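Local coordinates for DNA topoisomerase 2-associated protein PAT1 (Saccharomyces cerevisiae, PDB 5LMG) that activates mRNA decapping and represses translation, its C-terminal domain directly binding the decapping enzyme Dcp2 and the exonuclease Xrn1, at residues 201-212 with 276-287. The protein carries 2 engineered substitutions. Sequence-based numbering, arbitrary orientation.
Sequences KIGLNLITILIS and YIWAFLASLAAS. Engineered in segment 276-287: Ala279 (natural residue Gln), Ala286 (natural residue Leu). With EDO (1,2-ethanediol), chain J; EDO (1,2-ethanediol), chain L.
Phe280 enters the groove of helix 201-212 as a knob among Leu204, Ile207, Thr208 and Ile211, a tightly packed part of the contact. Leu204 CD1 lies over the middle of its ring, 3.6 Å from the centroid and 11° off the normal, a CH-pi contact. Thr208 OG1 meets the same ring at the edge, in plane, 3.4 Å from Phe280 CD1, and Ile207 CG2 also comes to the edge, 3.7 Å from Phe280 CE1. With CG anti to the backbone N (chi1 166°), Phe280 carries its ring into this site, where it also touches Ile253 and Leu246. Replacing Phe280 by alanine is likely to leave Leu204 CD1 without its aromatic face and open a gap among Leu204, Ile207, Thr208 and Ile211. The two helix axes approach to 9.3 Å and cross at 32°, a near-parallel pairing within the alpha-helical PAT1 domain, whose family belongs to the TPR clan; helix 151-174 packs beside 201-212, and helix 290-322 beside 275-286. Lys201 CG sits over one face of the Tyr276 ring, 3.9 Å from its centroid, while Ile277 CG1 lies on the opposite face. The looser, polar side runs along the Asn205 and Thr208 flank. Asn205 turns its amide perpendicular to the Tyr276 ring, its ND2 being held by Gln161. Instead of direct polar bonds, one water spans the helices within hydrogen-bonding distance of Asn205 OD1, Thr208 OG1 and Tyr276 O (2.6 Å from the water oxygen), able to donate to no more than two at a time, with a 1,2-ethanediol, probably from the crystallisation liquor, beside it. Thr208 OG1 in turn donates to Leu204 O at 2.9 Å, from above the carbonyl plane.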
loop_
_atom_site.group_PDB
_atom_site.type_symbol
_atom_site.label_atom_id
_atom_site.label_comp_id
_atom_site.label_asym_id
_atom_site.label_seq_id
_atom_site.Cartn_x
_atom_site.Cartn_y
_atom_site.Cartn_z
ATOM N N LYS A 201 -3.245 4.886 -2.237
ATOM C CA LYS A 201 -3.342 3.722 -1.357
ATOM C C LYS A 201 -2.428 2.570 -1.852
ATOM O O LYS A 201 -1.705 1.994 -1.047
ATOM C CB LYS A 201 -4.799 3.264 -1.190
ATOM C CG LYS A 201 -4.991 2.181 -0.134
ATOM C CD LYS A 201 -6.439 1.737 -0.054
ATOM C CE LYS A 201 -6.753 1.080 1.262
ATOM N NZ LYS A 201 -8.197 0.756 1.383
ATOM N N ILE A 202 -2.432 2.290 -3.172
ATOM C CA ILE A 202 -1.600 1.260 -3.828
ATOM C C ILE A 202 -0.117 1.627 -3.719
ATOM O O ILE A 202 0.694 0.776 -3.354
ATOM C CB ILE A 202 -2.032 0.986 -5.308
ATOM C CG1 ILE A 202 -3.552 0.638 -5.438
ATOM C CG2 ILE A 202 -1.137 -0.085 -5.996
ATOM C CD1 ILE A 202 -4.072 -0.611 -4.625
ATOM N N GLY A 203 0.208 2.881 -4.048
ATOM C CA GLY A 203 1.564 3.419 -3.970
ATOM C C GLY A 203 2.146 3.268 -2.583
ATOM O O GLY A 203 3.228 2.692 -2.431
ATOM N N LEU A 204 1.378 3.708 -1.559
ATOM C CA LEU A 204 1.783 3.618 -0.158
ATOM C C LEU A 204 2.009 2.177 0.291
ATOM O O LEU A 204 3.034 1.898 0.919
ATOM C CB LEU A 204 0.802 4.343 0.774
ATOM C CG LEU A 204 1.370 4.741 2.142
ATOM C CD1 LEU A 204 2.376 5.908 2.018
ATOM C CD2 LEU A 204 0.257 5.121 3.101
ATOM N N ASN A 205 1.062 1.272 -0.033
ATOM C CA ASN A 205 1.166 -0.149 0.313
ATOM C C ASN A 205 2.357 -0.826 -0.376
ATOM O O ASN A 205 3.022 -1.640 0.254
ATOM C CB ASN A 205 -0.126 -0.879 0.048
ATOM C CG ASN A 205 -1.263 -0.506 0.979
ATOM O OD1 ASN A 205 -1.083 0.152 2.013
ATOM N ND2 ASN A 205 -2.470 -0.905 0.617
ATOM N N LEU A 206 2.657 -0.457 -1.638
ATOM C CA LEU A 206 3.821 -1.001 -2.349
ATOM C C LEU A 206 5.124 -0.572 -1.670
ATOM O O LEU A 206 6.033 -1.393 -1.550
ATOM C CB LEU A 206 3.833 -0.608 -3.835
ATOM C CG LEU A 206 2.952 -1.461 -4.751
ATOM C CD1 LEU A 206 2.723 -0.778 -6.087
ATOM C CD2 LEU A 206 3.565 -2.820 -4.974
ATOM N N ILE A 207 5.200 0.690 -1.188
ATOM C CA ILE A 207 6.386 1.202 -0.491
ATOM C C ILE A 207 6.557 0.439 0.837
ATOM O O ILE A 207 7.653 -0.042 1.104
ATOM C CB ILE A 207 6.390 2.754 -0.331
ATOM C CG1 ILE A 207 6.427 3.452 -1.711
ATOM C CG2 ILE A 207 7.582 3.231 0.536
ATOM C CD1 ILE A 207 5.911 4.908 -1.734
ATOM N N THR A 208 5.454 0.260 1.608
ATOM C CA THR A 208 5.447 -0.473 2.887
ATOM C C THR A 208 5.996 -1.897 2.724
ATOM O O THR A 208 6.803 -2.325 3.556
ATOM C CB THR A 208 4.061 -0.469 3.527
ATOM O OG1 THR A 208 3.576 0.862 3.552
ATOM C CG2 THR A 208 4.052 -1.069 4.952
ATOM N N ILE A 209 5.558 -2.613 1.658
ATOM C CA ILE A 209 6.025 -3.963 1.319
ATOM C C ILE A 209 7.562 -3.961 1.120
ATOM O O ILE A 209 8.229 -4.779 1.730
ATOM C CB ILE A 209 5.284 -4.528 0.072
ATOM C CG1 ILE A 209 3.833 -4.916 0.413
ATOM C CG2 ILE A 209 6.053 -5.716 -0.547
ATOM C CD1 ILE A 209 2.915 -4.858 -0.761
ATOM N N LEU A 210 8.104 -3.041 0.277
ATOM C CA LEU A 210 9.549 -2.932 0.028
ATOM C C LEU A 210 10.334 -2.622 1.300
ATOM O O LEU A 210 11.329 -3.294 1.546
ATOM C CB LEU A 210 9.909 -1.908 -1.081
ATOM C CG LEU A 210 9.418 -2.166 -2.512
ATOM C CD1 LEU A 210 9.920 -1.069 -3.439
ATOM C CD2 LEU A 210 9.893 -3.528 -3.046
ATOM N N ILE A 211 9.883 -1.627 2.110
ATOM C CA ILE A 211 10.547 -1.230 3.374
ATOM C C ILE A 211 10.565 -2.397 4.367
ATOM O O ILE A 211 11.623 -2.676 4.945
ATOM C CB ILE A 211 9.923 0.039 4.030
ATOM C CG1 ILE A 211 10.100 1.301 3.173
ATOM C CG2 ILE A 211 10.457 0.262 5.463
ATOM C CD1 ILE A 211 9.198 2.497 3.710
ATOM N N SER A 212 9.383 -3.043 4.587
ATOM C CA SER A 212 9.222 -4.189 5.495
ATOM C C SER A 212 10.112 -5.378 5.098
ATOM O O SER A 212 10.734 -5.983 5.972
ATOM C CB SER A 212 7.764 -4.613 5.590
ATOM O OG SER A 212 6.989 -3.532 6.081
ATOM N N TYR A 276 -3.640 1.127 6.946
ATOM C CA TYR A 276 -2.534 1.074 5.978
ATOM C C TYR A 276 -1.587 2.306 6.106
ATOM O O TYR A 276 -0.415 2.198 5.750
ATOM C CB TYR A 276 -3.073 0.946 4.533
ATOM C CG TYR A 276 -3.684 2.215 3.980
ATOM C CD1 TYR A 276 -4.955 2.628 4.373
ATOM C CD2 TYR A 276 -2.997 3.000 3.056
ATOM C CE1 TYR A 276 -5.514 3.810 3.890
ATOM C CE2 TYR A 276 -3.549 4.183 2.561
ATOM C CZ TYR A 276 -4.815 4.575 2.972
ATOM O OH TYR A 276 -5.384 5.732 2.505
ATOM N N ILE A 277 -2.106 3.467 6.574
ATOM C CA ILE A 277 -1.287 4.680 6.758
ATOM C C ILE A 277 -0.375 4.482 7.965
ATOM O O ILE A 277 0.825 4.750 7.874
ATOM C CB ILE A 277 -2.131 5.987 6.865
ATOM C CG1 ILE A 277 -2.990 6.212 5.599
ATOM C CG2 ILE A 277 -1.217 7.193 7.141
ATOM C CD1 ILE A 277 -4.049 7.331 5.683
ATOM N N TRP A 278 -0.961 4.019 9.099
ATOM C CA TRP A 278 -0.200 3.765 10.328
ATOM C C TRP A 278 0.768 2.598 10.149
ATOM O O TRP A 278 1.819 2.612 10.778
ATOM C CB TRP A 278 -1.127 3.585 11.547
ATOM C CG TRP A 278 -1.964 4.801 11.835
ATOM C CD1 TRP A 278 -3.289 4.968 11.545
ATOM C CD2 TRP A 278 -1.501 6.063 12.350
ATOM N NE1 TRP A 278 -3.689 6.243 11.877
ATOM C CE2 TRP A 278 -2.606 6.944 12.355
ATOM C CE3 TRP A 278 -0.255 6.537 12.808
ATOM C CZ2 TRP A 278 -2.513 8.262 12.833
ATOM C CZ3 TRP A 278 -0.156 7.851 13.251
ATOM C CH2 TRP A 278 -1.273 8.700 13.259
ATOM N N ALA A 279 0.439 1.617 9.264
ATOM C CA ALA A 279 1.319 0.476 8.948
ATOM C C ALA A 279 2.543 0.986 8.177
ATOM O O ALA A 279 3.668 0.586 8.482
ATOM C CB ALA A 279 0.572 -0.583 8.152
ATOM N N PHE A 280 2.332 1.915 7.229
ATOM C CA PHE A 280 3.425 2.551 6.502
ATOM C C PHE A 280 4.338 3.327 7.471
ATOM O O PHE A 280 5.556 3.164 7.401
ATOM C CB PHE A 280 2.906 3.497 5.395
ATOM C CG PHE A 280 3.982 4.418 4.848
ATOM C CD1 PHE A 280 4.918 3.954 3.924
ATOM C CD2 PHE A 280 4.075 5.739 5.277
ATOM C CE1 PHE A 280 5.921 4.798 3.431
ATOM C CE2 PHE A 280 5.092 6.575 4.805
ATOM C CZ PHE A 280 6.005 6.104 3.871
ATOM N N LEU A 281 3.738 4.159 8.369
ATOM C CA LEU A 281 4.478 4.983 9.334
ATOM C C LEU A 281 5.279 4.124 10.302
ATOM O O LEU A 281 6.367 4.519 10.679
ATOM C CB LEU A 281 3.549 5.940 10.100
ATOM C CG LEU A 281 2.971 7.129 9.326
ATOM C CD1 LEU A 281 1.878 7.818 10.131
ATOM C CD2 LEU A 281 4.065 8.155 8.955
ATOM N N ALA A 282 4.735 2.941 10.686
ATOM C CA ALA A 282 5.385 1.987 11.582
ATOM C C ALA A 282 6.619 1.404 10.885
ATOM O O ALA A 282 7.687 1.361 11.496
ATOM C CB ALA A 282 4.417 0.876 11.972
ATOM N N SER A 283 6.502 1.027 9.592
ATOM C CA SER A 283 7.651 0.477 8.856
ATOM C C SER A 283 8.721 1.538 8.581
ATOM O O SER A 283 9.916 1.232 8.682
ATOM C CB SER A 283 7.214 -0.233 7.578
ATOM O OG SER A 283 6.770 0.699 6.607
ATOM N N LEU A 284 8.300 2.796 8.303
ATOM C CA LEU A 284 9.219 3.923 8.066
ATOM C C LEU A 284 10.009 4.222 9.350
ATOM O O LEU A 284 11.241 4.289 9.296
ATOM C CB LEU A 284 8.443 5.168 7.561
ATOM C CG LEU A 284 9.259 6.401 7.096
ATOM C CD1 LEU A 284 10.034 6.140 5.788
ATOM C CD2 LEU A 284 8.357 7.615 6.955
ATOM N N ALA A 285 9.314 4.297 10.507
ATOM C CA ALA A 285 9.923 4.549 11.818
ATOM C C ALA A 285 10.897 3.444 12.275
ATOM O O ALA A 285 11.971 3.764 12.796
ATOM C CB ALA A 285 8.844 4.769 12.863
ATOM N N ALA A 286 10.509 2.158 12.080
ATOM C CA ALA A 286 11.256 0.948 12.456
ATOM C C ALA A 286 12.623 0.840 11.805
ATOM O O ALA A 286 13.544 0.363 12.458
ATOM C CB ALA A 286 10.430 -0.307 12.172
ATOM N N SER A 287 12.762 1.302 10.539
ATOM C CA SER A 287 14.025 1.284 9.798
ATOM C C SER A 287 14.823 2.600 9.932
ATOM O O SER A 287 15.909 2.707 9.369
ATOM C CB SER A 287 13.779 0.947 8.329
ATOM O OG SER A 287 13.489 -0.430 8.157
HETATM C C1 EDO J . 1.443 -3.247 3.287
HETATM O O1 EDO J . 1.496 -3.173 1.882
HETATM C C2 EDO J . 0.219 -2.443 3.768
HETATM O O2 EDO J . 0.383 -2.110 5.132
HETATM C C1 EDO L . 19.728 5.141 8.128
HETATM O O1 EDO L . 19.440 6.066 7.101
HETATM C C2 EDO L . 18.412 4.689 8.791
HETATM O O2 EDO L . 18.574 3.424 9.386
HETATM O O HOH W 1 0.795 0.755 3.935
#